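Local coordinates for uncharacterized protein YhfS (Escherichia coli, PDB 4J8L), which binds pyridoxal 5'-phosphate covalently but is of unknown function, with cysteine synthase activity only a tentative possibility, at residues 4-9 against 172-177; 90-95 against 114-119; 94-99 against 143-148; 118-123 against 154-159; 167-172 against 188-193. All blocks are in the same frame, centred on the assembly; numbering follows the deposited sequence.

Contact 1: residues 4-9 against 172-177; sequences FPLQSL and NYAVMK. With ACY (acetic acid), chain E.
Leu6 lays one methyl, CD1, against the CB of Ala174, 4.0 Å away, and this is the apolar touch between the two loops. Three residues on, Leu9 has CG anti to its carbonyl carbon (chi1 -59°), which sets CG close to Lys177 O. Its CD1 sits 3.7 Å from the carbonyl O of Met176, a selenomethionine. The turn at 174-177 is closed by the backbone N of Lys177 bonding to Ala174 O, and beyond it the Lys177 carbonyl faces residues 4-9. Leu9 N donates to Lys177 O at 3.1 Å, a bent bond with 139° at the hydrogen and the donor well above the carbonyl plane. The CA of Ser8 adds a CA-H...O contact to the same oxygen.

An acetate, probably from the crystallisation liquor, lies between the loops. Ser8 OG donates to its OXT at 2.6 Å, and Lys177 passes CD 3.3 Å from its O. The lysine's NZ makes its salt bridge to Glu310. With Leu6 N on Asn275, and Lys279 NZ bonded to both Leu6 O and Ser8 OG, segment 4-9 is docked between the smaller antiparallel sheet and the loop leaving strand 167-170 of the PLP-binding aminotransferase-type domain.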
# COMPACT_ATOMS: atom_id res chain seq x y z
N PHE A 4 8.40 -13.78 3.06
CA PHE A 4 9.33 -13.01 2.25
C PHE A 4 8.88 -11.56 2.21
O PHE A 4 8.38 -11.09 1.19
CB PHE A 4 9.38 -13.58 0.83
CG PHE A 4 9.75 -15.03 0.77
CD1 PHE A 4 11.08 -15.41 0.69
CD2 PHE A 4 8.77 -16.01 0.82
CE1 PHE A 4 11.42 -16.75 0.64
CE2 PHE A 4 9.11 -17.36 0.76
CZ PHE A 4 10.44 -17.72 0.68
N PRO A 5 9.06 -10.85 3.33
CA PRO A 5 8.59 -9.47 3.40
C PRO A 5 9.34 -8.54 2.44
O PRO A 5 10.47 -8.84 2.03
CB PRO A 5 8.86 -9.06 4.85
CG PRO A 5 9.84 -10.05 5.37
CD PRO A 5 9.62 -11.32 4.61
N LEU A 6 8.71 -7.44 2.09
CA LEU A 6 9.34 -6.42 1.26
C LEU A 6 10.52 -5.83 2.01
O LEU A 6 10.55 -5.85 3.24
CB LEU A 6 8.34 -5.32 0.91
CG LEU A 6 7.09 -5.82 0.18
CD1 LEU A 6 6.19 -4.62 -0.16
CD2 LEU A 6 7.47 -6.58 -1.07
N GLN A 7 11.48 -5.30 1.27
CA GLN A 7 12.70 -4.74 1.85
C GLN A 7 12.50 -3.29 2.29
O GLN A 7 12.29 -2.41 1.45
CB GLN A 7 13.83 -4.83 0.82
CG GLN A 7 15.16 -4.25 1.29
CD GLN A 7 15.79 -5.06 2.41
OE1 GLN A 7 16.11 -4.52 3.47
NE2 GLN A 7 15.98 -6.35 2.17
N SER A 8 12.57 -3.05 3.60
CA SER A 8 12.35 -1.71 4.15
C SER A 8 13.50 -0.77 3.84
O SER A 8 14.66 -1.18 3.74
CB SER A 8 12.19 -1.79 5.68
OG SER A 8 11.13 -2.65 6.06
N LEU A 9 13.18 0.51 3.70
CA LEU A 9 14.21 1.53 3.58
C LEU A 9 14.90 1.76 4.92
O LEU A 9 14.25 1.72 5.98
CB LEU A 9 13.62 2.86 3.08
CG LEU A 9 12.92 2.81 1.72
CD1 LEU A 9 12.36 4.17 1.35
CD2 LEU A 9 13.88 2.31 0.64
N ASN A 172 -0.36 -0.23 -2.51
CA ASN A 172 -0.76 0.11 -1.15
C ASN A 172 0.09 -0.55 -0.09
O ASN A 172 0.38 -1.74 -0.17
CB ASN A 172 -2.23 -0.21 -0.91
CG ASN A 172 -3.14 0.72 -1.67
OD1 ASN A 172 -3.28 1.88 -1.30
ND2 ASN A 172 -3.72 0.22 -2.76
N TYR A 173 0.50 0.27 0.89
CA TYR A 173 1.33 -0.14 2.03
C TYR A 173 2.79 -0.38 1.65
O TYR A 173 3.60 -0.78 2.48
CB TYR A 173 0.77 -1.40 2.71
CG TYR A 173 -0.51 -1.25 3.48
CD1 TYR A 173 -0.75 -0.15 4.31
CD2 TYR A 173 -1.48 -2.24 3.43
CE1 TYR A 173 -1.93 -0.05 5.04
CE2 TYR A 173 -2.65 -2.15 4.14
CZ TYR A 173 -2.87 -1.05 4.95
OH TYR A 173 -4.05 -0.98 5.68
N ALA A 174 3.13 -0.13 0.39
CA ALA A 174 4.53 -0.21 -0.03
C ALA A 174 5.13 1.16 -0.35
O ALA A 174 6.35 1.32 -0.33
CB ALA A 174 4.67 -1.14 -1.25
N VAL A 175 4.28 2.13 -0.69
CA VAL A 175 4.77 3.42 -1.16
C VAL A 175 5.56 4.13 -0.07
O VAL A 175 5.12 4.17 1.09
CB VAL A 175 3.61 4.32 -1.63
CG1 VAL A 175 4.13 5.69 -2.09
CG2 VAL A 175 2.86 3.64 -2.77
N MSE A 176 6.72 4.66 -0.45
CA MSE A 176 7.64 5.33 0.49
C MSE A 176 8.25 4.40 1.54
O MSE A 176 8.91 4.87 2.47
CB MSE A 176 6.97 6.52 1.20
CG MSE A 176 6.68 7.70 0.29
SE MSE A 176 8.30 8.25 -0.69
CE MSE A 176 7.89 10.15 -0.91
N LYS A 177 8.05 3.10 1.38
CA LYS A 177 8.60 2.13 2.32
C LYS A 177 9.61 1.20 1.65
O LYS A 177 10.35 0.48 2.34
CB LYS A 177 7.47 1.31 2.93
CG LYS A 177 6.54 2.11 3.83
CD LYS A 177 5.91 1.18 4.84
CE LYS A 177 4.42 1.17 4.74
NZ LYS A 177 3.86 -0.01 5.45
C ACY E . 7.99 -2.01 4.85
O ACY E . 6.74 -2.00 4.95
OXT ACY E . 8.76 -1.69 5.79
CH3 ACY E . 8.58 -2.42 3.54

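Contact 2: residues 90-95 against 114-119; sequences GQRLLV and TLITVD
Arg92 runs out over Thr114 and Ile116 of the neighbouring strand. Its CB lies 3.8 Å from Ile116 CD1, and its CG comes beside Thr114 CB as the two side chains point the same way. The chain then bends at chi3 (68°), swinging NE back to 3.7 Å from Ile116 CD1. Beyond it CZ stays close to that methyl, NH2 ends 3.5 Å from it, and Ile116 CD1 sits over one face of the guanidinium. NH2 also bonds to Gln133 O at the end of helix 123-133. An alanine here would probably leave Gln133 O without this donor and open a gap beside Ile116 CD1.

Leu94 shares this face: its CD1 touches both Ile116 CG2 and Val118 CG1, each at 3.7 Å, and helix 123-133 covers them. On the other face Leu93 CD2 meets Leu115 CD2 at 4.0 Å, with Ile108 of helix 102-111 against both leucines.

Underneath, five backbone bonds alternate from Thr114 N on Gln91 O to Val118 N on Val95 O, in parallel register at a 30° twist. This is a beta-alpha-beta crossover, strand 92-96, helix 102-111, strand 114-118, its last strand forming an outer edge of the large sheet.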
# COMPACT_ATOMS: atom_id res chain seq x y z
N GLY A 90 -15.48 -6.92 -20.00
CA GLY A 90 -15.54 -8.21 -20.67
C GLY A 90 -14.20 -8.68 -21.19
O GLY A 90 -14.10 -9.75 -21.77
N GLN A 91 -13.16 -7.87 -20.99
CA GLN A 91 -11.83 -8.26 -21.44
C GLN A 91 -11.11 -9.11 -20.40
O GLN A 91 -11.66 -9.41 -19.34
CB GLN A 91 -11.01 -7.04 -21.85
CG GLN A 91 -11.46 -6.46 -23.18
CD GLN A 91 -10.45 -5.51 -23.77
OE1 GLN A 91 -9.90 -4.65 -23.07
NE2 GLN A 91 -10.19 -5.65 -25.06
N ARG A 92 -9.89 -9.52 -20.72
CA ARG A 92 -9.20 -10.52 -19.92
C ARG A 92 -8.07 -9.93 -19.10
O ARG A 92 -7.15 -9.31 -19.64
CB ARG A 92 -8.68 -11.65 -20.83
CG ARG A 92 -9.79 -12.31 -21.63
CD ARG A 92 -9.28 -12.89 -22.95
NE ARG A 92 -8.40 -14.03 -22.75
CZ ARG A 92 -8.82 -15.25 -22.40
NH1 ARG A 92 -10.11 -15.47 -22.19
NH2 ARG A 92 -7.95 -16.24 -22.25
N LEU A 93 -8.15 -10.13 -17.79
CA LEU A 93 -7.17 -9.58 -16.85
C LEU A 93 -6.37 -10.69 -16.21
O LEU A 93 -6.93 -11.63 -15.64
CB LEU A 93 -7.87 -8.75 -15.77
CG LEU A 93 -6.96 -8.21 -14.67
CD1 LEU A 93 -6.07 -7.08 -15.21
CD2 LEU A 93 -7.77 -7.74 -13.45
N LEU A 94 -5.05 -10.60 -16.30
CA LEU A 94 -4.18 -11.57 -15.65
C LEU A 94 -3.96 -11.19 -14.18
O LEU A 94 -3.62 -10.04 -13.86
CB LEU A 94 -2.84 -11.67 -16.37
CG LEU A 94 -1.86 -12.67 -15.78
CD1 LEU A 94 -2.16 -14.08 -16.28
CD2 LEU A 94 -0.42 -12.29 -16.09
N VAL A 95 -4.15 -12.16 -13.28
CA VAL A 95 -3.86 -11.97 -11.87
C VAL A 95 -3.07 -13.15 -11.30
O VAL A 95 -3.04 -14.25 -11.88
CB VAL A 95 -5.15 -11.78 -11.02
CG1 VAL A 95 -5.88 -10.51 -11.41
CG2 VAL A 95 -6.06 -12.99 -11.16
N THR A 114 -12.91 -11.15 -17.40
CA THR A 114 -12.55 -12.55 -17.29
C THR A 114 -11.16 -12.62 -16.67
O THR A 114 -10.24 -11.97 -17.14
CB THR A 114 -12.50 -13.21 -18.68
OG1 THR A 114 -13.82 -13.21 -19.24
CG2 THR A 114 -11.99 -14.64 -18.58
N LEU A 115 -11.02 -13.39 -15.60
CA LEU A 115 -9.73 -13.51 -14.94
C LEU A 115 -8.91 -14.68 -15.49
O LEU A 115 -9.42 -15.78 -15.72
CB LEU A 115 -9.89 -13.67 -13.43
CG LEU A 115 -10.49 -12.48 -12.70
CD1 LEU A 115 -10.46 -12.70 -11.19
CD2 LEU A 115 -9.75 -11.20 -13.07
N ILE A 116 -7.63 -14.41 -15.72
CA ILE A 116 -6.67 -15.44 -16.09
C ILE A 116 -5.67 -15.51 -14.95
O ILE A 116 -5.06 -14.50 -14.60
CB ILE A 116 -5.92 -15.09 -17.38
CG1 ILE A 116 -6.89 -14.91 -18.54
CG2 ILE A 116 -4.88 -16.15 -17.70
CD1 ILE A 116 -6.23 -14.41 -19.81
N THR A 117 -5.50 -16.69 -14.37
CA THR A 117 -4.71 -16.83 -13.16
C THR A 117 -3.43 -17.62 -13.43
O THR A 117 -3.45 -18.60 -14.17
CB THR A 117 -5.53 -17.55 -12.08
OG1 THR A 117 -6.69 -16.76 -11.76
CG2 THR A 117 -4.73 -17.75 -10.83
N VAL A 118 -2.33 -17.19 -12.82
CA VAL A 118 -1.07 -17.92 -12.89
C VAL A 118 -0.24 -17.58 -11.66
O VAL A 118 -0.40 -16.52 -11.06
CB VAL A 118 -0.29 -17.58 -14.19
CG1 VAL A 118 0.15 -16.12 -14.17
CG2 VAL A 118 0.91 -18.51 -14.36
N ASP A 119 0.63 -18.50 -11.25
CA ASP A 119 1.50 -18.28 -10.09
C ASP A 119 2.65 -17.34 -10.46
O ASP A 119 3.58 -17.74 -11.16
CB ASP A 119 2.06 -19.63 -9.63
CG ASP A 119 2.69 -19.58 -8.25
OD1 ASP A 119 2.85 -18.47 -7.70
OD2 ASP A 119 3.04 -20.65 -7.71

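Contact 3: residues 94-99 against 143-148; sequences LVHDAP and TRQQPQ
Gln145 reaches across to Pro99 with its amide nitrogen and spends it twice. Its CG stands anti to the carbonyl carbon (chi1 -65°), and the chain runs extended from there. NE2 donates to Pro99 O at 2.9 Å, a fairly straight bond (158°) that lies close to the glutamine's amide plane but comes in above the plane of the proline carbonyl. The same NE2 gives a second bond, 2.9 Å, to a water. That water passes two of its own on, to His96 O and Ala98 O, each 2.7 Å from it, and so ties the ends of the inverse gamma turn centred on Asp97 to the glutamine. The OE1 of Gln145 meets no donor across the contact; it lies 3.5 Å from His96 CD2, at the ring edge.

Gln146 offers its NE2 to Asp97 O, but at 3.4 Å the bond is weak. The stronger partner of that NE2 is Asp149 OD1, which also takes His96 NE2. His96 ND1 is bonded by Phe120 N, so both imidazole nitrogens are engaged. Ala98 CB tucks in 3.5 Å from Gln146 NE2.

The contact lies where strand 92-96 runs out beside the loop joining strand 137-141 to helix 153-162, with helix 324-329 touching Pro99 and Pro147.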
# COMPACT_ATOMS: atom_id res chain seq x y z
N LEU A 94 -5.05 -10.60 -16.30
CA LEU A 94 -4.18 -11.57 -15.65
C LEU A 94 -3.96 -11.19 -14.18
O LEU A 94 -3.62 -10.04 -13.86
CB LEU A 94 -2.84 -11.67 -16.37
CG LEU A 94 -1.86 -12.67 -15.78
CD1 LEU A 94 -2.16 -14.08 -16.28
CD2 LEU A 94 -0.42 -12.29 -16.09
N VAL A 95 -4.15 -12.16 -13.28
CA VAL A 95 -3.86 -11.97 -11.87
C VAL A 95 -3.07 -13.15 -11.30
O VAL A 95 -3.04 -14.25 -11.88
CB VAL A 95 -5.15 -11.78 -11.02
CG1 VAL A 95 -5.88 -10.51 -11.41
CG2 VAL A 95 -6.06 -12.99 -11.16
N HIS A 96 -2.43 -12.91 -10.16
CA HIS A 96 -1.65 -13.92 -9.46
C HIS A 96 -2.56 -14.98 -8.83
O HIS A 96 -3.72 -14.70 -8.51
CB HIS A 96 -0.81 -13.21 -8.39
CG HIS A 96 -0.04 -14.12 -7.49
ND1 HIS A 96 0.67 -15.21 -7.95
CD2 HIS A 96 0.15 -14.09 -6.15
CE1 HIS A 96 1.26 -15.81 -6.93
NE2 HIS A 96 0.96 -15.15 -5.83
N ASP A 97 -2.03 -16.19 -8.67
CA ASP A 97 -2.77 -17.29 -8.05
C ASP A 97 -2.77 -17.16 -6.53
O ASP A 97 -2.05 -17.86 -5.83
CB ASP A 97 -2.16 -18.64 -8.47
CG ASP A 97 -3.00 -19.83 -8.04
OD1 ASP A 97 -4.13 -19.64 -7.54
OD2 ASP A 97 -2.52 -20.97 -8.21
N ALA A 98 -3.60 -16.24 -6.05
CA ALA A 98 -3.71 -15.92 -4.63
C ALA A 98 -4.95 -15.04 -4.48
O ALA A 98 -5.43 -14.49 -5.47
CB ALA A 98 -2.46 -15.18 -4.16
N PRO A 99 -5.46 -14.89 -3.25
CA PRO A 99 -6.67 -14.07 -3.08
C PRO A 99 -6.54 -12.65 -3.64
O PRO A 99 -5.61 -11.91 -3.31
CB PRO A 99 -6.84 -14.01 -1.56
CG PRO A 99 -6.23 -15.29 -1.08
CD PRO A 99 -5.04 -15.51 -1.98
N THR A 143 2.41 -5.62 -2.18
CA THR A 143 2.49 -6.34 -0.91
C THR A 143 2.13 -7.81 -1.10
O THR A 143 1.53 -8.19 -2.10
CB THR A 143 1.58 -5.74 0.17
OG1 THR A 143 0.23 -5.67 -0.31
CG2 THR A 143 2.07 -4.35 0.56
N ARG A 144 2.48 -8.62 -0.11
CA ARG A 144 2.26 -10.06 -0.16
C ARG A 144 0.82 -10.46 0.14
O ARG A 144 0.24 -10.08 1.15
CB ARG A 144 3.20 -10.76 0.83
CG ARG A 144 4.68 -10.47 0.62
CD ARG A 144 5.11 -10.76 -0.81
NE ARG A 144 6.57 -10.71 -0.97
CZ ARG A 144 7.19 -10.76 -2.15
NH1 ARG A 144 6.50 -10.84 -3.27
NH2 ARG A 144 8.52 -10.73 -2.19
N GLN A 145 0.26 -11.29 -0.74
CA GLN A 145 -1.12 -11.75 -0.60
C GLN A 145 -1.22 -13.03 0.22
O GLN A 145 -2.29 -13.38 0.73
CB GLN A 145 -1.72 -12.00 -1.98
CG GLN A 145 -1.85 -10.73 -2.80
CD GLN A 145 -1.96 -11.03 -4.28
OE1 GLN A 145 -0.96 -11.03 -4.99
NE2 GLN A 145 -3.18 -11.31 -4.74
N GLN A 146 -0.10 -13.74 0.34
CA GLN A 146 -0.04 -14.97 1.10
C GLN A 146 1.41 -15.18 1.49
O GLN A 146 2.31 -14.68 0.81
CB GLN A 146 -0.58 -16.13 0.27
CG GLN A 146 0.16 -16.36 -1.02
CD GLN A 146 -0.56 -17.30 -1.95
OE1 GLN A 146 -1.62 -17.83 -1.61
NE2 GLN A 146 -0.00 -17.51 -3.13
N PRO A 147 1.66 -15.90 2.61
CA PRO A 147 3.00 -16.01 3.19
C PRO A 147 4.06 -16.52 2.21
O PRO A 147 5.21 -16.10 2.28
CB PRO A 147 2.81 -17.03 4.31
CG PRO A 147 1.39 -16.92 4.68
CD PRO A 147 0.65 -16.60 3.42
N GLN A 148 3.66 -17.43 1.33
CA GLN A 148 4.60 -18.06 0.41
C GLN A 148 5.01 -17.19 -0.79
O GLN A 148 5.90 -17.58 -1.55
CB GLN A 148 4.04 -19.38 -0.11
CG GLN A 148 2.75 -19.23 -0.91
CD GLN A 148 1.52 -19.48 -0.07
OE1 GLN A 148 1.39 -18.95 1.04
NE2 GLN A 148 0.60 -20.30 -0.58
O HOH W 1 -4.52 -12.53 -7.05

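Contact 4: residues 118-123 against 154-159; sequences VDFNDL and ADVLAT
Phe120 meets Val156 with its ring in an uncommon setting: chi2 is 1°, which brings CD1 nearly into line with CA, where phenylalanine rings mostly stand close to perpendicular. CD2, on the other side of the ring, is the ring atom nearest Val156. Val156 CG1 comes over one face, 3.9 Å above the plane and shifted toward the rim, 4.0 Å from Phe120 CD2. Its other methyl, CG2, lies 3.9 Å from the carbonyl O of Phe120.

Leu123, the first residue of helix 123-133, forks its methyls over helix 153-162. CD1 rests on Asp155 CB, while CD2 falls between Val156 CG2, at 4.1 Å, and Thr159 OG1. The threonine hydroxyl is turned back into its own helix, bonding to Asp155 O at 3.0 Å; the N of Thr159 reaches that oxygen from the opposite face of its plane.

Several polar groups of the loop bond within it or nearby. Asp119 OD1 takes Asn121 N in an Asx turn, inside a type I turn from Asp119 to Asp122, and Asp122 N-caps the next helix through Ala125 N. The Asn121 side chain bonds to Asp149 and Ser150.

No hydrogen bond crosses between 118-123 and 154-159. The Thr159 hydroxyl and the Asp119 and Asn121 groups bond on their own sides, and what meets across these two segments is van der Waals packing, mostly of apolar groups.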
# COMPACT_ATOMS: atom_id res chain seq x y z
N VAL A 118 -2.33 -17.19 -12.82
CA VAL A 118 -1.07 -17.92 -12.89
C VAL A 118 -0.24 -17.58 -11.66
O VAL A 118 -0.40 -16.52 -11.06
CB VAL A 118 -0.29 -17.58 -14.19
CG1 VAL A 118 0.15 -16.12 -14.17
CG2 VAL A 118 0.91 -18.51 -14.36
N ASP A 119 0.63 -18.50 -11.25
CA ASP A 119 1.50 -18.28 -10.09
C ASP A 119 2.65 -17.34 -10.46
O ASP A 119 3.58 -17.74 -11.16
CB ASP A 119 2.06 -19.63 -9.63
CG ASP A 119 2.69 -19.58 -8.25
OD1 ASP A 119 2.85 -18.47 -7.70
OD2 ASP A 119 3.04 -20.65 -7.71
N PHE A 120 2.60 -16.09 -10.00
CA PHE A 120 3.66 -15.12 -10.30
C PHE A 120 5.01 -15.56 -9.71
O PHE A 120 6.05 -15.00 -10.06
CB PHE A 120 3.32 -13.72 -9.76
CG PHE A 120 2.23 -13.01 -10.52
CD1 PHE A 120 1.58 -13.60 -11.59
CD2 PHE A 120 1.88 -11.71 -10.15
CE1 PHE A 120 0.58 -12.92 -12.28
CE2 PHE A 120 0.88 -11.03 -10.83
CZ PHE A 120 0.23 -11.63 -11.89
N ASN A 121 4.98 -16.54 -8.81
CA ASN A 121 6.20 -17.03 -8.19
C ASN A 121 6.96 -17.95 -9.14
O ASN A 121 8.10 -18.33 -8.87
CB ASN A 121 5.89 -17.77 -6.89
CG ASN A 121 5.33 -16.85 -5.82
OD1 ASN A 121 5.91 -15.81 -5.51
ND2 ASN A 121 4.20 -17.24 -5.24
N ASP A 122 6.32 -18.29 -10.25
CA ASP A 122 6.92 -19.13 -11.28
C ASP A 122 6.95 -18.33 -12.57
O ASP A 122 5.96 -18.29 -13.31
CB ASP A 122 6.07 -20.40 -11.47
CG ASP A 122 6.68 -21.39 -12.46
OD1 ASP A 122 7.64 -21.03 -13.19
OD2 ASP A 122 6.18 -22.53 -12.52
N LEU A 123 8.08 -17.68 -12.84
CA LEU A 123 8.19 -16.80 -14.00
C LEU A 123 8.02 -17.56 -15.32
O LEU A 123 7.51 -17.01 -16.29
CB LEU A 123 9.51 -16.04 -13.99
CG LEU A 123 9.64 -14.96 -12.92
CD1 LEU A 123 10.95 -14.20 -13.07
CD2 LEU A 123 8.46 -14.01 -13.00
N ALA A 154 9.77 -6.19 -9.86
CA ALA A 154 10.40 -5.75 -11.11
C ALA A 154 10.51 -6.87 -12.14
O ALA A 154 10.38 -6.64 -13.34
CB ALA A 154 11.77 -5.14 -10.83
N ASP A 155 10.75 -8.09 -11.67
CA ASP A 155 10.92 -9.23 -12.57
C ASP A 155 9.59 -9.67 -13.17
O ASP A 155 9.53 -10.05 -14.35
CB ASP A 155 11.62 -10.39 -11.86
CG ASP A 155 13.04 -10.04 -11.46
OD1 ASP A 155 13.58 -9.05 -11.99
OD2 ASP A 155 13.60 -10.76 -10.62
N VAL A 156 8.53 -9.63 -12.38
CA VAL A 156 7.21 -9.94 -12.89
C VAL A 156 6.81 -8.90 -13.93
O VAL A 156 6.29 -9.23 -15.00
CB VAL A 156 6.17 -9.99 -11.75
CG1 VAL A 156 4.76 -10.07 -12.32
CG2 VAL A 156 6.45 -11.16 -10.83
N LEU A 157 7.06 -7.63 -13.61
CA LEU A 157 6.76 -6.53 -14.52
C LEU A 157 7.56 -6.62 -15.82
O LEU A 157 7.01 -6.37 -16.90
CB LEU A 157 6.98 -5.18 -13.85
CG LEU A 157 6.03 -4.91 -12.68
CD1 LEU A 157 6.43 -3.64 -11.93
CD2 LEU A 157 4.59 -4.79 -13.17
N ALA A 158 8.84 -6.97 -15.72
CA ALA A 158 9.69 -7.12 -16.89
C ALA A 158 9.15 -8.20 -17.83
O ALA A 158 9.14 -8.02 -19.05
CB ALA A 158 11.12 -7.43 -16.48
N THR A 159 8.70 -9.30 -17.25
CA THR A 159 8.15 -10.40 -18.03
C THR A 159 6.92 -9.93 -18.79
O THR A 159 6.76 -10.22 -19.98
CB THR A 159 7.78 -11.60 -17.15
OG1 THR A 159 8.94 -12.06 -16.46
CG2 THR A 159 7.23 -12.75 -18.00

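Contact 5: residues 167-172 against 188-193; sequences ALTDDN and NVSTFS
The chain at 167-170 runs parallel to 189-193, their axes 4.9 Å apart and twisted by 24°, with Leu168, Thr169 and Asp170 beside Val189, Ser190 and Thr191. Thr169 N to Val189 O and Asp171 N to Thr191 O are sound ladder bonds. Thr191 N to Thr169 O is weak, but Thr191 OG1, set between its backbone N and carbonyl carbon (chi1 63°), seconds it at 2.9 Å from Thr169 O. Asn188 grips Ala167 twice, OD1 taking Ala167 N and its own N giving to Ala167 O.

On one face Leu168 CD1 packs on Val189 CG2 and Thr191 CG2. On the other, Asp171 OD2 accepts from Thr169 OG1 and Ser190 OG, each 2.7 Å from it, from opposite faces of the carboxylate. OD1 holds His142 ND1 and Gly182 N. An alanine in place of Asp171 would probably leave these four without their carboxylate partner and Thr169 OG1 freer to turn, though Ser190 OG keeps Cys183 N.

Asn172 OD1 takes Ser193 N at 2.7 Å, nearly straight, and its ND2 gives to Asp170 OD1. Asp170 OD2 lies close to the pyridine N1 of the PLP-bearing Lys196, consistent with the cofactor site of a fold type I PLP enzyme, where an aspartate faces that nitrogen.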
# COMPACT_ATOMS: atom_id res chain seq x y z
N ALA A 167 0.53 -3.35 -17.61
CA ALA A 167 0.48 -3.78 -16.22
C ALA A 167 0.19 -2.64 -15.26
O ALA A 167 0.78 -1.56 -15.35
CB ALA A 167 1.78 -4.47 -15.83
N LEU A 168 -0.72 -2.90 -14.33
CA LEU A 168 -1.02 -1.98 -13.24
C LEU A 168 -0.53 -2.59 -11.94
O LEU A 168 -0.74 -3.77 -11.70
CB LEU A 168 -2.52 -1.75 -13.16
CG LEU A 168 -3.08 -0.88 -12.03
CD1 LEU A 168 -4.30 -0.15 -12.54
CD2 LEU A 168 -3.43 -1.71 -10.79
N THR A 169 0.09 -1.78 -11.09
CA THR A 169 0.44 -2.27 -9.76
C THR A 169 -0.42 -1.64 -8.68
O THR A 169 -0.75 -0.45 -8.72
CB THR A 169 1.93 -2.06 -9.42
OG1 THR A 169 2.28 -0.68 -9.62
CG2 THR A 169 2.80 -2.95 -10.30
N ASP A 170 -0.77 -2.47 -7.71
CA ASP A 170 -1.44 -2.07 -6.48
C ASP A 170 -0.33 -1.93 -5.46
O ASP A 170 0.19 -2.92 -4.95
CB ASP A 170 -2.42 -3.20 -6.09
CG ASP A 170 -3.07 -2.99 -4.72
OD1 ASP A 170 -2.67 -2.09 -3.96
OD2 ASP A 170 -4.00 -3.76 -4.41
N ASP A 171 0.05 -0.69 -5.16
CA ASP A 171 1.24 -0.42 -4.35
C ASP A 171 0.90 -0.05 -2.91
O ASP A 171 1.78 0.41 -2.17
CB ASP A 171 2.07 0.71 -4.98
CG ASP A 171 2.69 0.31 -6.31
OD1 ASP A 171 3.70 -0.41 -6.29
OD2 ASP A 171 2.16 0.73 -7.37
N ASN A 172 -0.36 -0.23 -2.51
CA ASN A 172 -0.76 0.11 -1.15
C ASN A 172 0.09 -0.55 -0.09
O ASN A 172 0.38 -1.74 -0.17
CB ASN A 172 -2.23 -0.21 -0.91
CG ASN A 172 -3.14 0.72 -1.67
OD1 ASN A 172 -3.28 1.88 -1.30
ND2 ASN A 172 -3.72 0.22 -2.76
N ASN A 188 3.00 0.15 -16.12
CA ASN A 188 2.45 1.28 -16.85
C ASN A 188 1.83 2.31 -15.92
O ASN A 188 1.94 3.50 -16.18
CB ASN A 188 1.47 0.82 -17.92
CG ASN A 188 2.13 -0.07 -18.93
OD1 ASN A 188 2.11 -1.29 -18.79
ND2 ASN A 188 2.78 0.53 -19.92
N VAL A 189 1.19 1.85 -14.85
CA VAL A 189 0.76 2.76 -13.79
C VAL A 189 0.84 2.09 -12.43
O VAL A 189 0.58 0.88 -12.30
CB VAL A 189 -0.70 3.27 -13.96
CG1 VAL A 189 -0.79 4.35 -15.04
CG2 VAL A 189 -1.67 2.13 -14.24
N SER A 190 1.23 2.88 -11.44
CA SER A 190 1.11 2.55 -10.02
C SER A 190 -0.19 3.11 -9.47
O SER A 190 -0.70 4.10 -9.97
CB SER A 190 2.26 3.16 -9.23
OG SER A 190 3.41 2.33 -9.20
N THR A 191 -0.72 2.48 -8.42
CA THR A 191 -1.88 3.04 -7.75
C THR A 191 -1.69 2.94 -6.24
O THR A 191 -1.10 1.99 -5.74
CB THR A 191 -3.18 2.29 -8.10
OG1 THR A 191 -3.09 0.93 -7.65
CG2 THR A 191 -3.47 2.32 -9.59
N PHE A 192 -2.21 3.92 -5.52
CA PHE A 192 -2.18 3.86 -4.05
C PHE A 192 -3.13 4.83 -3.38
O PHE A 192 -3.42 5.90 -3.91
CB PHE A 192 -0.76 4.07 -3.50
CG PHE A 192 -0.06 5.30 -4.02
CD1 PHE A 192 0.71 5.25 -5.17
CD2 PHE A 192 -0.13 6.51 -3.31
CE1 PHE A 192 1.38 6.37 -5.64
CE2 PHE A 192 0.54 7.64 -3.78
CZ PHE A 192 1.30 7.57 -4.94
N SER A 193 -3.61 4.44 -2.20
CA SER A 193 -4.32 5.34 -1.30
C SER A 193 -3.39 6.38 -0.69
O SER A 193 -2.32 6.05 -0.18
CB SER A 193 -4.97 4.54 -0.16
OG SER A 193 -5.43 5.40 0.87
O HOH W 2 -0.61 3.45 0.10

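How the contacts relate
Contact 5 is the most buried, almost every touching residue enclosed, and beside the cofactor it is held by backbone ladder and shared carboxylate bonds. Contact 2 is the same kind of parallel pairing at the outer edge of the same sheet, where apolar side chains and an arginine replace the polar network. Contacts 3 and 4, both partly buried, touch each other at His96 and Phe120. Contact 3 is chiefly polar and carries a water, whereas contact 4 is apolar; it starts from the Val118-Asp119 end of contact 2. Contact 1, also partly buried, joins loops through one backbone bond and a few apolar touches; it shares Asn172 with contact 5 and reaches contact 3 through Phe4 and Arg144.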